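Long-range contacts in Lmo0812 protein (Listeria monocytogenes serovar 1/2a, PDB 4YF1), which may hydrolyse the 3'-diphosphate of guanosine-3',5'-bis(diphosphate), as a helical protein of the HD-domain family: residues 117-122 against 171-176; 124-129 against 178-183. All blocks are in the same frame, centred on the assembly; numbering follows the deposited sequence.

Contact 1. Residues 117-122 against 171-176; sequences IVADKL and PPFFDE
V118, A119 and L122 of helical segment 117-122 meet F173, F174 and E176 at the start of helix 172-184. The two short axes run in the same general direction, 40° apart, with a closest approach of 9.8 Å. The CA atoms come nearest at V118 and F174, 6.8 Å apart; L122 and E176 are also near neighbours, with 7.5 Å between their CA atoms. CE1 of F173 lies 3.5 Å from the backbone N of A119 and also touches the CB of A119. The first torsion of F173 (chi1 76°) sets its CG between the backbone N and the carbonyl carbon. V118 presents both methyls to aromatic rings. CG1 packs on CE1 of F173, while CG2 stands over one face of the F174 ring in a CH-pi contact, 4.1 Å from the centroid and 20° off the normal. The opposite face of F174 is closed by CD of P171, 3.7 Å above the ring centre, and CZ of F173 lies at its edge. L122 sets CD2 3.8 Å from CB of F173, and its CD1 meets CB of E176. I42 of helix 35-45 also touches F173, and M161 touches both V118 and F174. Behind this apolar layer, D120 points away from 171-176 and accepts hydrogen bonds from H35 and H87, and its OD2 is also bridged by K121 NZ. H35, H59, D60 and D120 converge in an arrangement consistent with the H...HD...D motif of HD-domain metal sites, though no metal is bound to them here.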
loop_
_atom_site.group_PDB
_atom_site.type_symbol
_atom_site.label_atom_id
_atom_site.label_comp_id
_atom_site.label_asym_id
_atom_site.label_seq_id
_atom_site.Cartn_x
_atom_site.Cartn_y
_atom_site.Cartn_z
ATOM N N ILE A 117 -4.089 -14.306 -2.760
ATOM C CA ILE A 117 -4.491 -15.257 -1.700
ATOM C C ILE A 117 -3.270 -15.992 -1.155
ATOM O O ILE A 117 -3.127 -16.105 0.069
ATOM C CB ILE A 117 -5.520 -16.282 -2.209
ATOM C CG1 ILE A 117 -6.836 -15.579 -2.544
ATOM C CG2 ILE A 117 -5.757 -17.381 -1.139
ATOM C CD1 ILE A 117 -7.872 -16.414 -3.282
ATOM N N VAL A 118 -2.432 -16.554 -2.024
ATOM C CA VAL A 118 -1.283 -17.328 -1.525
ATOM C C VAL A 118 -0.284 -16.447 -0.739
ATOM O O VAL A 118 0.182 -16.859 0.327
ATOM C CB VAL A 118 -0.605 -18.134 -2.620
ATOM C CG1 VAL A 118 0.566 -18.909 -2.103
ATOM C CG2 VAL A 118 -1.579 -19.060 -3.337
ATOM N N ALA A 119 -0.012 -15.231 -1.214
ATOM C CA ALA A 119 0.893 -14.327 -0.513
ATOM C C ALA A 119 0.385 -14.002 0.893
ATOM O O ALA A 119 1.152 -13.968 1.856
ATOM C CB ALA A 119 1.108 -13.055 -1.305
ATOM N N ASP A 120 -0.911 -13.756 0.991
ATOM C CA ASP A 120 -1.545 -13.483 2.275
ATOM C C ASP A 120 -1.359 -14.695 3.216
ATOM O O ASP A 120 -0.975 -14.533 4.371
ATOM C CB ASP A 120 -3.033 -13.229 2.061
ATOM C CG ASP A 120 -3.807 -13.073 3.388
ATOM O OD1 ASP A 120 -3.452 -12.188 4.185
ATOM O OD2 ASP A 120 -4.783 -13.807 3.596
ATOM N N LYS A 121 -1.610 -15.894 2.708
ATOM C CA LYS A 121 -1.455 -17.131 3.550
ATOM C C LYS A 121 -0.031 -17.436 3.904
ATOM O O LYS A 121 0.249 -17.977 4.959
ATOM C CB LYS A 121 -2.046 -18.356 2.865
ATOM C CG LYS A 121 -3.494 -18.543 3.180
ATOM C CD LYS A 121 -4.323 -17.410 2.689
ATOM C CE LYS A 121 -5.425 -17.128 3.673
ATOM N NZ LYS A 121 -6.409 -16.234 2.992
ATOM N N LEU A 122 0.864 -17.153 2.973
ATOM C CA LEU A 122 2.288 -17.372 3.209
ATOM C C LEU A 122 2.812 -16.537 4.360
ATOM O O LEU A 122 3.477 -17.071 5.247
ATOM C CB LEU A 122 3.105 -17.097 1.916
ATOM C CG LEU A 122 4.632 -17.203 2.011
ATOM C CD1 LEU A 122 5.135 -18.507 2.590
ATOM C CD2 LEU A 122 5.298 -16.956 0.646
ATOM N N PRO A 171 4.405 -18.741 -9.450
ATOM C CA PRO A 171 5.467 -17.997 -8.740
ATOM C C PRO A 171 6.311 -18.846 -7.767
ATOM O O PRO A 171 5.767 -19.740 -7.107
ATOM C CB PRO A 171 4.699 -16.913 -7.977
ATOM C CG PRO A 171 3.376 -16.817 -8.649
ATOM C CD PRO A 171 3.072 -18.147 -9.247
ATOM N N PRO A 172 7.621 -18.559 -7.664
ATOM C CA PRO A 172 8.454 -19.311 -6.717
ATOM C C PRO A 172 7.892 -19.314 -5.291
ATOM O O PRO A 172 8.023 -20.312 -4.607
ATOM C CB PRO A 172 9.788 -18.567 -6.759
ATOM C CG PRO A 172 9.867 -18.022 -8.164
ATOM C CD PRO A 172 8.444 -17.707 -8.563
ATOM N N PHE A 173 7.249 -18.227 -4.854
ATOM C CA PHE A 173 6.706 -18.197 -3.495
ATOM C C PHE A 173 5.602 -19.224 -3.248
ATOM O O PHE A 173 5.357 -19.560 -2.083
ATOM C CB PHE A 173 6.313 -16.785 -3.005
ATOM C CG PHE A 173 5.021 -16.235 -3.569
ATOM C CD1 PHE A 173 3.793 -16.504 -2.959
ATOM C CD2 PHE A 173 5.040 -15.362 -4.674
ATOM C CE1 PHE A 173 2.605 -15.953 -3.421
ATOM C CE2 PHE A 173 3.858 -14.814 -5.141
ATOM C CZ PHE A 173 2.634 -15.105 -4.544
ATOM N N PHE A 174 4.973 -19.754 -4.310
ATOM C CA PHE A 174 3.924 -20.806 -4.137
ATOM C C PHE A 174 4.563 -22.049 -3.486
ATOM O O PHE A 174 3.957 -22.671 -2.613
ATOM C CB PHE A 174 3.277 -21.183 -5.478
ATOM C CG PHE A 174 2.158 -20.275 -5.920
ATOM C CD1 PHE A 174 2.150 -18.928 -5.633
ATOM C CD2 PHE A 174 1.131 -20.785 -6.722
ATOM C CE1 PHE A 174 1.125 -18.121 -6.073
ATOM C CE2 PHE A 174 0.085 -19.980 -7.142
ATOM C CZ PHE A 174 0.085 -18.655 -6.822
ATOM N N ASP A 175 5.795 -22.364 -3.906
ATOM C CA ASP A 175 6.574 -23.489 -3.371
ATOM C C ASP A 175 6.914 -23.273 -1.883
ATOM O O ASP A 175 6.910 -24.228 -1.105
ATOM C CB ASP A 175 7.870 -23.699 -4.186
ATOM C CG ASP A 175 7.603 -24.062 -5.656
ATOM O OD1 ASP A 175 6.578 -24.720 -5.928
ATOM O OD2 ASP A 175 8.423 -23.695 -6.537
ATOM N N GLU A 176 7.183 -22.025 -1.494
ATOM C CA GLU A 176 7.488 -21.690 -0.089
ATOM C C GLU A 176 6.244 -21.958 0.759
ATOM O O GLU A 176 6.335 -22.489 1.862
ATOM C CB GLU A 176 7.869 -20.233 0.161
ATOM C CG GLU A 176 9.138 -19.769 -0.482
ATOM C CD GLU A 176 9.347 -18.277 -0.302
ATOM O OE1 GLU A 176 9.290 -17.804 0.868
ATOM O OE2 GLU A 176 9.594 -17.606 -1.338
#

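Contact 2. Residues 124-129 against 178-183; sequences NLTSVK and ARLVKW
The indole of W183 carries the NZ of K129 over one face, 3.6 Å from the centroid of the five-membered ring and 16° off its normal, which meets the geometry of a cation-pi contact. The closest ring atom is CE2, 3.5 Å from NZ. Toward the six-membered ring, the aliphatic part of the same lysine takes over, with K129 CG near CE3 and CZ3. The chain is extended as far as CE and bends only at its last torsion (chi4 64°), which places NZ above the indole. K129 and W183 cross at about a right angle. On the way, K129 passes L180: its CD is 3.5 Å from CD2 of L180, tighter than usual for two carbons, and its CB is almost as near. The other methyl of L180, CD1, turns to the preceding turn of helix 111-132, where it lies 3.6 Å from OG1 of T126 and packs against CB of L125. The methyl simply packs against this oxygen, whose hydrogen bond is to the carbonyl O of L122. Deeper in, L125 sends CD1 to CG2 of V181 at 3.6 Å, beside N154 of helix 147-160, which touches both residues. The short axes are 10.1 Å apart at 39°, and the CA atoms of L125 and L180 are 6.7 Å apart. Chemically, the contact grades from buried leucine-valine packing to an exposed tryptophan under a partly exposed lysine. The ammonium group can thus interact favourably with the indole pi system at the border with solvent, without a hydrogen bond between the two segments.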
loop_
_atom_site.group_PDB
_atom_site.type_symbol
_atom_site.label_atom_id
_atom_site.label_comp_id
_atom_site.label_asym_id
_atom_site.label_seq_id
_atom_site.Cartn_x
_atom_site.Cartn_y
_atom_site.Cartn_z
ATOM N N ASN A 124 1.094 -15.286 6.797
ATOM C CA ASN A 124 0.411 -15.822 8.010
ATOM C C ASN A 124 1.107 -17.082 8.533
ATOM O O ASN A 124 1.424 -17.154 9.713
ATOM C CB ASN A 124 -1.066 -16.153 7.723
ATOM C CG ASN A 124 -1.940 -14.922 7.531
ATOM O OD1 ASN A 124 -1.532 -13.785 7.803
ATOM N ND2 ASN A 124 -3.179 -15.150 7.068
ATOM N N LEU A 125 1.316 -18.082 7.674
ATOM C CA LEU A 125 2.001 -19.326 8.097
ATOM C C LEU A 125 3.457 -19.117 8.505
ATOM O O LEU A 125 3.975 -19.836 9.388
ATOM C CB LEU A 125 1.913 -20.461 7.092
ATOM C CG LEU A 125 0.581 -21.128 6.865
ATOM C CD1 LEU A 125 0.868 -22.441 6.170
ATOM C CD2 LEU A 125 -0.166 -21.373 8.176
ATOM N N THR A 126 4.124 -18.146 7.887
ATOM C CA THR A 126 5.479 -17.809 8.302
ATOM C C THR A 126 5.450 -17.438 9.802
ATOM O O THR A 126 6.302 -17.903 10.569
ATOM C CB THR A 126 6.043 -16.677 7.460
ATOM O OG1 THR A 126 6.161 -17.150 6.107
ATOM C CG2 THR A 126 7.405 -16.235 7.970
ATOM N N SER A 127 4.462 -16.648 10.216
ATOM C CA SER A 127 4.350 -16.268 11.635
ATOM C C SER A 127 3.972 -17.459 12.511
ATOM O O SER A 127 4.409 -17.538 13.667
ATOM C CB SER A 127 3.348 -15.127 11.820
ATOM O OG SER A 127 3.788 -13.997 11.066
ATOM N N VAL A 128 3.161 -18.371 11.972
ATOM C CA VAL A 128 2.783 -19.575 12.694
ATOM C C VAL A 128 4.024 -20.446 12.929
ATOM O O VAL A 128 4.272 -20.855 14.061
ATOM C CB VAL A 128 1.689 -20.396 11.968
ATOM C CG1 VAL A 128 1.467 -21.726 12.675
ATOM C CG2 VAL A 128 0.382 -19.608 11.881
ATOM N N LYS A 129 4.804 -20.719 11.878
ATOM C CA LYS A 129 6.027 -21.549 12.015
ATOM C C LYS A 129 6.971 -20.988 13.092
ATOM O O LYS A 129 7.544 -21.741 13.905
ATOM C CB LYS A 129 6.775 -21.670 10.682
ATOM C CG LYS A 129 8.106 -22.424 10.773
ATOM C CD LYS A 129 8.874 -22.333 9.465
ATOM C CE LYS A 129 10.282 -22.907 9.578
ATOM N NZ LYS A 129 10.262 -24.364 9.865
ATOM N N ALA A 178 3.785 -24.075 0.002
ATOM C CA ALA A 178 3.612 -25.542 0.039
ATOM C C ALA A 178 4.500 -26.200 1.118
ATOM O O ALA A 178 4.004 -27.051 1.877
ATOM C CB ALA A 178 3.875 -26.167 -1.308
ATOM N N ARG A 179 5.786 -25.808 1.184
ATOM C CA ARG A 179 6.713 -26.344 2.180
ATOM C C ARG A 179 6.250 -26.035 3.605
ATOM O O ARG A 179 6.331 -26.893 4.477
ATOM C CB ARG A 179 8.156 -25.856 1.965
ATOM C CG ARG A 179 8.834 -26.397 0.713
ATOM C CD ARG A 179 10.342 -26.105 0.696
ATOM N NE ARG A 179 10.678 -24.692 0.928
ATOM C CZ ARG A 179 10.779 -23.747 -0.012
ATOM N NH1 ARG A 179 10.555 -24.013 -1.297
ATOM N NH2 ARG A 179 11.088 -22.507 0.342
ATOM N N LEU A 180 5.778 -24.805 3.838
ATOM C CA LEU A 180 5.254 -24.448 5.151
ATOM C C LEU A 180 4.040 -25.286 5.553
ATOM O O LEU A 180 3.929 -25.700 6.730
ATOM C CB LEU A 180 4.891 -22.968 5.261
ATOM C CG LEU A 180 5.982 -22.032 5.701
ATOM C CD1 LEU A 180 5.577 -20.601 5.483
ATOM C CD2 LEU A 180 6.300 -22.270 7.167
ATOM N N VAL A 181 3.114 -25.515 4.613
ATOM C CA VAL A 181 1.925 -26.333 4.919
ATOM C C VAL A 181 2.336 -27.755 5.297
ATOM O O VAL A 181 1.815 -28.321 6.288
ATOM C CB VAL A 181 0.905 -26.296 3.764
ATOM C CG1 VAL A 181 -0.237 -27.292 3.968
ATOM C CG2 VAL A 181 0.357 -24.884 3.634
ATOM N N LYS A 182 3.267 -28.318 4.534
ATOM C CA LYS A 182 3.789 -29.668 4.788
ATOM C C LYS A 182 4.494 -29.755 6.148
ATOM O O LYS A 182 4.344 -30.755 6.874
ATOM C CB LYS A 182 4.740 -30.086 3.665
ATOM C CG LYS A 182 5.219 -31.531 3.732
ATOM C CD LYS A 182 5.980 -31.913 2.472
ATOM C CE LYS A 182 6.418 -33.368 2.495
ATOM N NZ LYS A 182 7.216 -33.718 1.284
ATOM N N TRP A 183 5.227 -28.701 6.506
ATOM C CA TRP A 183 5.951 -28.653 7.790
ATOM C C TRP A 183 4.998 -28.530 8.983
ATOM O O TRP A 183 5.122 -29.263 9.963
ATOM C CB TRP A 183 6.933 -27.472 7.843
ATOM C CG TRP A 183 7.910 -27.554 9.029
ATOM C CD1 TRP A 183 9.136 -28.160 9.034
ATOM C CD2 TRP A 183 7.729 -27.010 10.350
ATOM N NE1 TRP A 183 9.723 -28.036 10.271
ATOM C CE2 TRP A 183 8.886 -27.334 11.097
ATOM C CE3 TRP A 183 6.699 -26.294 10.977
ATOM C CZ2 TRP A 183 9.041 -26.968 12.453
ATOM C CZ3 TRP A 183 6.858 -25.913 12.327
ATOM C CH2 TRP A 183 8.021 -26.258 13.046
#

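In the fold
Contacts 1 and 2 are successive levels of one helix pair, formed by helix 111-132 and helix 172-184, with centres about 10 Å apart. Their segments alternate along the chain, 117-122, 124-129, 171-176, 178-183, and near-equal axis angles of 40° and 39° indicate that the helices keep much the same mutual inclination through both contacts. The join is direct: CD1 of L122 lies 3.6 Å from CD1 of L180. Contact 1 is buried, its centre about 8 Å from the chain centre; contact 2 is partly buried, about 12 Å from it. The pair thus fastens the C-terminal helix, after an intervening part that includes helix 147-160, onto the helix that supplies D120 to the presumed HD-type site.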